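Local coordinates for protein N-acetylgalactosaminyltransferase 7 (Homo sapiens, PDB 6IWR) that is a glycosyltransferase that joins a manganese-bound domain of the GT-A fold to a ricin-type beta-trefoil lectin domain, at residues 241-246 with 378-383; 115-120 with 160-165. All coordinates share one frame; numbering follows the deposited sequence.

Contact 2 (115-120 with 160-165) closes along the chain before contact 1 (241-246 with 378-383) opens, and their centres lie about 11 Å apart in the GT-A domain. Contact 1 pairs strand 244-246 with strand 376-382 in the mixed central sheet. Contact 2 sets helix 117-122 against helix 160-173, which follows strand 149-155 of that sheet. The two meet where Ile-381 CD1 packs 3.7 Å from Thr-162 CG2 and where Ile-381 CG2 lies 3.6 Å from Phe-115 CE1. Manganese sits about 3 Å from the side chain of Asp-241. Phe-115, just ahead of helix 117-122, and Thr-162 on helix 160-173 thus pack against the end of strand 376-382 that also carries His-380.

Contact 1 of 2, residues 241-246 with 378-383; sequences DAHCEV and VGHIYR
Asp-241 and His-243, the ends of the DXH motif of this GT-A family, meet His-380 from strand 376-382 beside the bound manganese. His-380 CG stands anti to its backbone N (chi1 176°), and its NE2 lies 2.4 Å from Asp-241 OD2, modelled as a hydrogen bond but too short to be trusted. Carboxylate and ring planes are turned 60° apart. The side chains of His-243 and His-380 run side by side, their rings oblique at 67°, with His-243 NE2 3.1 Å from His-380 NE2. At the backbone, Ile-381 N gives a nearly straight bond of 3.0 Å to His-243 O, while Ile-381 CD1 lies 3.6 Å from His-243 CB. Antiparallel pairing follows: Glu-245 and Gly-379 form a hydrogen-bonded pair, Gly-379 N to Glu-245 O 2.9 Å. The Glu-245 carboxylate turns elsewhere, to a salt bridge with Arg-127. On the face carrying Cys-244 and His-380, Val-378 spreads its methyls, CG1 to Cys-244 CB 3.8 Å and CG2 to Val-246 CG2 3.7 Å. These backbone bonds hold the segments in register and bring two imidazoles to the Asp-241 carboxylate, consistent with the metal site of the family's DXH motif.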
loop_
_atom_site.group_PDB
_atom_site.type_symbol
_atom_site.label_atom_id
_atom_site.label_comp_id
_atom_site.label_asym_id
_atom_site.label_seq_id
_atom_site.Cartn_x
_atom_site.Cartn_y
_atom_site.Cartn_z
ATOM N N ASP A 241 -17.211 -20.348 -4.592
ATOM C CA ASP A 241 -16.743 -19.538 -3.457
ATOM C C ASP A 241 -17.925 -19.282 -2.511
ATOM O O ASP A 241 -19.089 -19.353 -2.902
ATOM C CB ASP A 241 -16.135 -18.179 -3.927
ATOM C CG ASP A 241 -14.568 -18.110 -3.836
ATOM O OD1 ASP A 241 -13.963 -19.174 -4.110
ATOM O OD2 ASP A 241 -13.950 -17.006 -3.521
ATOM N N ALA A 242 -17.632 -18.971 -1.250
ATOM C CA ALA A 242 -18.741 -18.679 -0.347
ATOM C C ALA A 242 -19.269 -17.248 -0.491
ATOM O O ALA A 242 -20.101 -16.816 0.314
ATOM C CB ALA A 242 -18.335 -18.957 1.099
ATOM N N HIS A 243 -18.833 -16.507 -1.506
ATOM C CA HIS A 243 -19.280 -15.141 -1.751
ATOM C C HIS A 243 -19.556 -14.982 -3.252
ATOM O O HIS A 243 -18.917 -14.202 -3.959
ATOM C CB HIS A 243 -18.247 -14.130 -1.235
ATOM C CG HIS A 243 -16.829 -14.624 -1.306
ATOM N ND1 HIS A 243 -16.134 -15.054 -0.199
ATOM C CD2 HIS A 243 -15.994 -14.793 -2.364
ATOM C CE1 HIS A 243 -14.929 -15.455 -0.570
ATOM N NE2 HIS A 243 -14.817 -15.306 -1.881
ATOM N N CYS A 244 -20.541 -15.741 -3.743
ATOM C CA CYS A 244 -20.905 -15.755 -5.155
ATOM C C CYS A 244 -22.402 -15.521 -5.340
ATOM O O CYS A 244 -23.217 -15.804 -4.453
ATOM C CB CYS A 244 -20.518 -17.091 -5.808
ATOM S SG CYS A 244 -18.765 -17.364 -5.780
ATOM N N GLU A 245 -22.752 -15.010 -6.528
ATOM C CA GLU A 245 -24.145 -14.874 -6.961
ATOM C C GLU A 245 -24.236 -15.370 -8.397
ATOM O O GLU A 245 -23.709 -14.750 -9.329
ATOM C CB GLU A 245 -24.658 -13.437 -6.839
ATOM C CG GLU A 245 -24.894 -13.008 -5.412
ATOM C CD GLU A 245 -25.363 -11.559 -5.295
ATOM O OE1 GLU A 245 -26.473 -11.246 -5.775
ATOM O OE2 GLU A 245 -24.616 -10.726 -4.733
ATOM N N VAL A 246 -24.891 -16.471 -8.568
ATOM C CA VAL A 246 -24.967 -17.146 -9.854
ATOM C C VAL A 246 -25.953 -16.418 -10.768
ATOM O O VAL A 246 -27.032 -15.992 -10.329
ATOM C CB VAL A 246 -25.390 -18.596 -9.574
ATOM C CG1 VAL A 246 -26.879 -18.758 -9.786
ATOM C CG2 VAL A 246 -24.552 -19.569 -10.361
ATOM N N VAL A 378 -21.036 -16.262 -13.169
ATOM C CA VAL A 378 -21.140 -16.248 -11.724
ATOM C C VAL A 378 -20.404 -15.029 -11.216
ATOM O O VAL A 378 -19.299 -14.725 -11.681
ATOM C CB VAL A 378 -20.569 -17.517 -11.083
ATOM C CG1 VAL A 378 -20.801 -17.460 -9.577
ATOM C CG2 VAL A 378 -21.204 -18.751 -11.715
ATOM N N GLY A 379 -21.035 -14.319 -10.283
ATOM C CA GLY A 379 -20.412 -13.183 -9.654
ATOM C C GLY A 379 -19.685 -13.609 -8.388
ATOM O O GLY A 379 -20.167 -14.438 -7.612
ATOM N N HIS A 380 -18.500 -13.026 -8.197
ATOM C CA HIS A 380 -17.612 -13.317 -7.081
ATOM C C HIS A 380 -17.296 -11.979 -6.434
ATOM O O HIS A 380 -16.886 -11.045 -7.128
ATOM C CB HIS A 380 -16.336 -14.041 -7.579
ATOM C CG HIS A 380 -15.312 -14.302 -6.515
ATOM N ND1 HIS A 380 -14.235 -13.472 -6.304
ATOM C CD2 HIS A 380 -15.199 -15.297 -5.601
ATOM C CE1 HIS A 380 -13.512 -13.930 -5.294
ATOM N NE2 HIS A 380 -14.072 -15.040 -4.849
ATOM N N ILE A 381 -17.531 -11.858 -5.127
ATOM C CA ILE A 381 -17.210 -10.605 -4.451
ATOM C C ILE A 381 -15.707 -10.498 -4.271
ATOM O O ILE A 381 -15.049 -11.441 -3.815
ATOM C CB ILE A 381 -17.895 -10.501 -3.087
ATOM C CG1 ILE A 381 -19.337 -10.988 -3.156
ATOM C CG2 ILE A 381 -17.801 -9.064 -2.603
ATOM C CD1 ILE A 381 -19.996 -11.082 -1.815
ATOM N N TYR A 382 -15.163 -9.330 -4.568
ATOM C CA TYR A 382 -13.729 -9.134 -4.482
ATOM C C TYR A 382 -13.405 -8.287 -3.262
ATOM O O TYR A 382 -14.027 -7.234 -3.050
ATOM C CB TYR A 382 -13.199 -8.511 -5.774
ATOM C CG TYR A 382 -13.010 -9.576 -6.857
ATOM C CD1 TYR A 382 -11.960 -10.488 -6.780
ATOM C CD2 TYR A 382 -13.897 -9.685 -7.938
ATOM C CE1 TYR A 382 -11.773 -11.467 -7.758
ATOM C CE2 TYR A 382 -13.720 -10.665 -8.926
ATOM C CZ TYR A 382 -12.651 -11.557 -8.828
ATOM O OH TYR A 382 -12.453 -12.533 -9.784
ATOM N N ARG A 383 -12.434 -8.759 -2.472
ATOM C CA ARG A 383 -12.087 -8.173 -1.184
ATOM C C ARG A 383 -11.669 -6.719 -1.309
ATOM O O ARG A 383 -11.195 -6.266 -2.345
ATOM C CB ARG A 383 -10.941 -8.930 -0.529
ATOM C CG ARG A 383 -11.220 -9.342 0.891
ATOM C CD ARG A 383 -11.304 -10.854 0.900
ATOM N NE ARG A 383 -12.237 -11.405 1.872
ATOM C CZ ARG A 383 -12.570 -12.694 1.892
ATOM N NH1 ARG A 383 -12.048 -13.508 0.986
ATOM N NH2 ARG A 383 -13.424 -13.178 2.792
#

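Contact 2 of 2, residues 115-120 with 160-165; sequences FNMVAS and WSTLMR
Ser-120 on helix 117-122 faces Ser-161 and Arg-165 on helix 160-173, and its short side chain carries most of the polar contact between them. Its CB points toward the partner helix and lies 3.6 Å from Ser-161 OG and 3.3 Å from Arg-165 NH1, near the guanidinium plane. One bond further, OG stands anti to the backbone N (chi1 165°), where it meets both partners. It lies at the guanidinium edge, where the modelled bond from Arg-165 NH1 to Ser-120 OG, 2.3 Å, is doubtful in length, and it donates to Ser-161 OG over a short 2.5 Å. Ser-120 O adds only weak bonds, the nearer being 3.3 Å from Arg-165 NH2, whose firmer acceptor is Ser-124 O. Ser-161 O lies over the centre of one guanidinium face. Beside this polar group, the bent chain of Met-117 brings SD to 3.9 Å from Thr-162 CG2 and leads CE to Ser-161 OG. Thr-162 OG1 is held at its own helix start by Gly-159 O and Glu-158. Because Ser-161 OG also bonds Asp-121 OD1, a line of hydrogen bonds would run, if the arginine link holds, from Arg-165 through two serine hydroxyls to a carboxylate. The buried guanidinium is probably stabilised by the hydroxyl and carbonyl oxygens around it, and Asp-121 at the far end would probably favour its charge.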
loop_
_atom_site.group_PDB
_atom_site.type_symbol
_atom_site.label_atom_id
_atom_site.label_comp_id
_atom_site.label_asym_id
_atom_site.label_seq_id
_atom_site.Cartn_x
_atom_site.Cartn_y
_atom_site.Cartn_z
ATOM N N PHE A 115 -15.354 -7.399 3.344
ATOM C CA PHE A 115 -16.462 -6.856 2.581
ATOM C C PHE A 115 -17.232 -5.868 3.443
ATOM O O PHE A 115 -17.185 -5.903 4.674
ATOM C CB PHE A 115 -17.405 -7.955 2.099
ATOM C CG PHE A 115 -16.711 -9.072 1.408
ATOM C CD1 PHE A 115 -15.847 -8.815 0.353
ATOM C CD2 PHE A 115 -16.910 -10.387 1.809
ATOM C CE1 PHE A 115 -15.200 -9.842 -0.314
ATOM C CE2 PHE A 115 -16.247 -11.432 1.153
ATOM C CZ PHE A 115 -15.396 -11.150 0.085
ATOM N N ASN A 116 -17.911 -4.952 2.770
ATOM C CA ASN A 116 -18.839 -4.029 3.408
ATOM C C ASN A 116 -20.040 -4.844 3.855
ATOM O O ASN A 116 -21.004 -5.004 3.109
ATOM C CB ASN A 116 -19.241 -2.949 2.419
ATOM C CG ASN A 116 -20.060 -1.868 3.040
ATOM O OD1 ASN A 116 -20.080 -0.739 2.533
ATOM N ND2 ASN A 116 -20.735 -2.181 4.149
ATOM N N MET A 117 -20.004 -5.367 5.082
ATOM C CA MET A 117 -21.111 -6.218 5.501
ATOM C C MET A 117 -22.341 -5.419 5.907
ATOM O O MET A 117 -23.456 -5.960 5.874
ATOM C CB MET A 117 -20.699 -7.133 6.638
ATOM C CG MET A 117 -19.804 -8.265 6.194
ATOM S SD MET A 117 -20.560 -9.468 5.071
ATOM C CE MET A 117 -22.063 -9.834 5.973
ATOM N N VAL A 118 -22.183 -4.150 6.307
ATOM C CA VAL A 118 -23.383 -3.381 6.611
ATOM C C VAL A 118 -24.209 -3.209 5.346
ATOM O O VAL A 118 -25.434 -3.387 5.359
ATOM C CB VAL A 118 -23.042 -2.035 7.285
ATOM C CG1 VAL A 118 -21.630 -2.037 7.848
ATOM C CG2 VAL A 118 -23.276 -0.850 6.352
ATOM N N ALA A 119 -23.546 -2.943 4.216
ATOM C CA ALA A 119 -24.244 -2.901 2.937
ATOM C C ALA A 119 -24.847 -4.261 2.597
ATOM O O ALA A 119 -26.062 -4.364 2.364
ATOM C CB ALA A 119 -23.302 -2.427 1.836
ATOM N N SER A 120 -24.029 -5.327 2.597
ATOM C CA SER A 120 -24.565 -6.645 2.256
ATOM C C SER A 120 -25.771 -7.000 3.118
ATOM O O SER A 120 -26.746 -7.594 2.627
ATOM C CB SER A 120 -23.511 -7.737 2.404
ATOM O OG SER A 120 -24.169 -8.991 2.392
ATOM N N TRP A 160 -22.463 -13.928 7.410
ATOM C CA TRP A 160 -23.708 -14.676 7.277
ATOM C C TRP A 160 -24.446 -14.341 5.978
ATOM O O TRP A 160 -24.895 -15.231 5.249
ATOM C CB TRP A 160 -24.593 -14.390 8.484
ATOM C CG TRP A 160 -25.964 -14.919 8.351
ATOM C CD1 TRP A 160 -27.027 -14.301 7.772
ATOM C CD2 TRP A 160 -26.429 -16.198 8.807
ATOM N NE1 TRP A 160 -28.131 -15.123 7.840
ATOM C CE2 TRP A 160 -27.783 -16.294 8.469
ATOM C CE3 TRP A 160 -25.824 -17.271 9.467
ATOM C CZ2 TRP A 160 -28.547 -17.424 8.761
ATOM C CZ3 TRP A 160 -26.588 -18.385 9.766
ATOM C CH2 TRP A 160 -27.930 -18.451 9.417
ATOM N N SER A 161 -24.600 -13.064 5.679
ATOM C CA SER A 161 -25.454 -12.709 4.563
ATOM C C SER A 161 -24.778 -12.959 3.227
ATOM O O SER A 161 -25.460 -13.306 2.258
ATOM C CB SER A 161 -25.908 -11.250 4.692
ATOM O OG SER A 161 -24.859 -10.336 4.431
ATOM N N THR A 162 -23.460 -12.821 3.142
ATOM C CA THR A 162 -22.802 -13.232 1.910
ATOM C C THR A 162 -22.886 -14.747 1.713
ATOM O O THR A 162 -23.104 -15.219 0.594
ATOM C CB THR A 162 -21.347 -12.749 1.896
ATOM O OG1 THR A 162 -20.730 -13.036 3.156
ATOM C CG2 THR A 162 -21.295 -11.256 1.640
ATOM N N LEU A 163 -22.736 -15.527 2.780
ATOM C CA LEU A 163 -22.803 -16.980 2.652
ATOM C C LEU A 163 -24.200 -17.422 2.238
ATOM O O LEU A 163 -24.359 -18.247 1.326
ATOM C CB LEU A 163 -22.407 -17.650 3.971
ATOM C CG LEU A 163 -22.587 -19.174 4.028
ATOM C CD1 LEU A 163 -21.912 -19.799 2.816
ATOM C CD2 LEU A 163 -22.044 -19.783 5.331
ATOM N N MET A 164 -25.228 -16.867 2.887
ATOM C CA MET A 164 -26.574 -17.351 2.624
ATOM C C MET A 164 -27.105 -16.808 1.301
ATOM O O MET A 164 -27.986 -17.432 0.687
ATOM C CB MET A 164 -27.505 -17.004 3.787
ATOM C CG MET A 164 -27.258 -17.791 5.082
ATOM S SD MET A 164 -26.871 -19.563 4.936
ATOM C CE MET A 164 -28.216 -20.146 3.961
ATOM N N ARG A 165 -26.561 -15.686 0.819
ATOM C CA ARG A 165 -26.994 -15.198 -0.487
ATOM C C ARG A 165 -26.443 -16.077 -1.601
ATOM O O ARG A 165 -27.122 -16.297 -2.613
ATOM C CB ARG A 165 -26.593 -13.737 -0.686
ATOM C CG ARG A 165 -27.077 -13.108 -2.013
ATOM C CD ARG A 165 -27.314 -11.568 -1.914
ATOM N NE ARG A 165 -26.198 -10.915 -1.237
ATOM C CZ ARG A 165 -26.271 -10.239 -0.098
ATOM N NH1 ARG A 165 -25.153 -9.732 0.415
ATOM N NH2 ARG A 165 -27.432 -10.043 0.520
#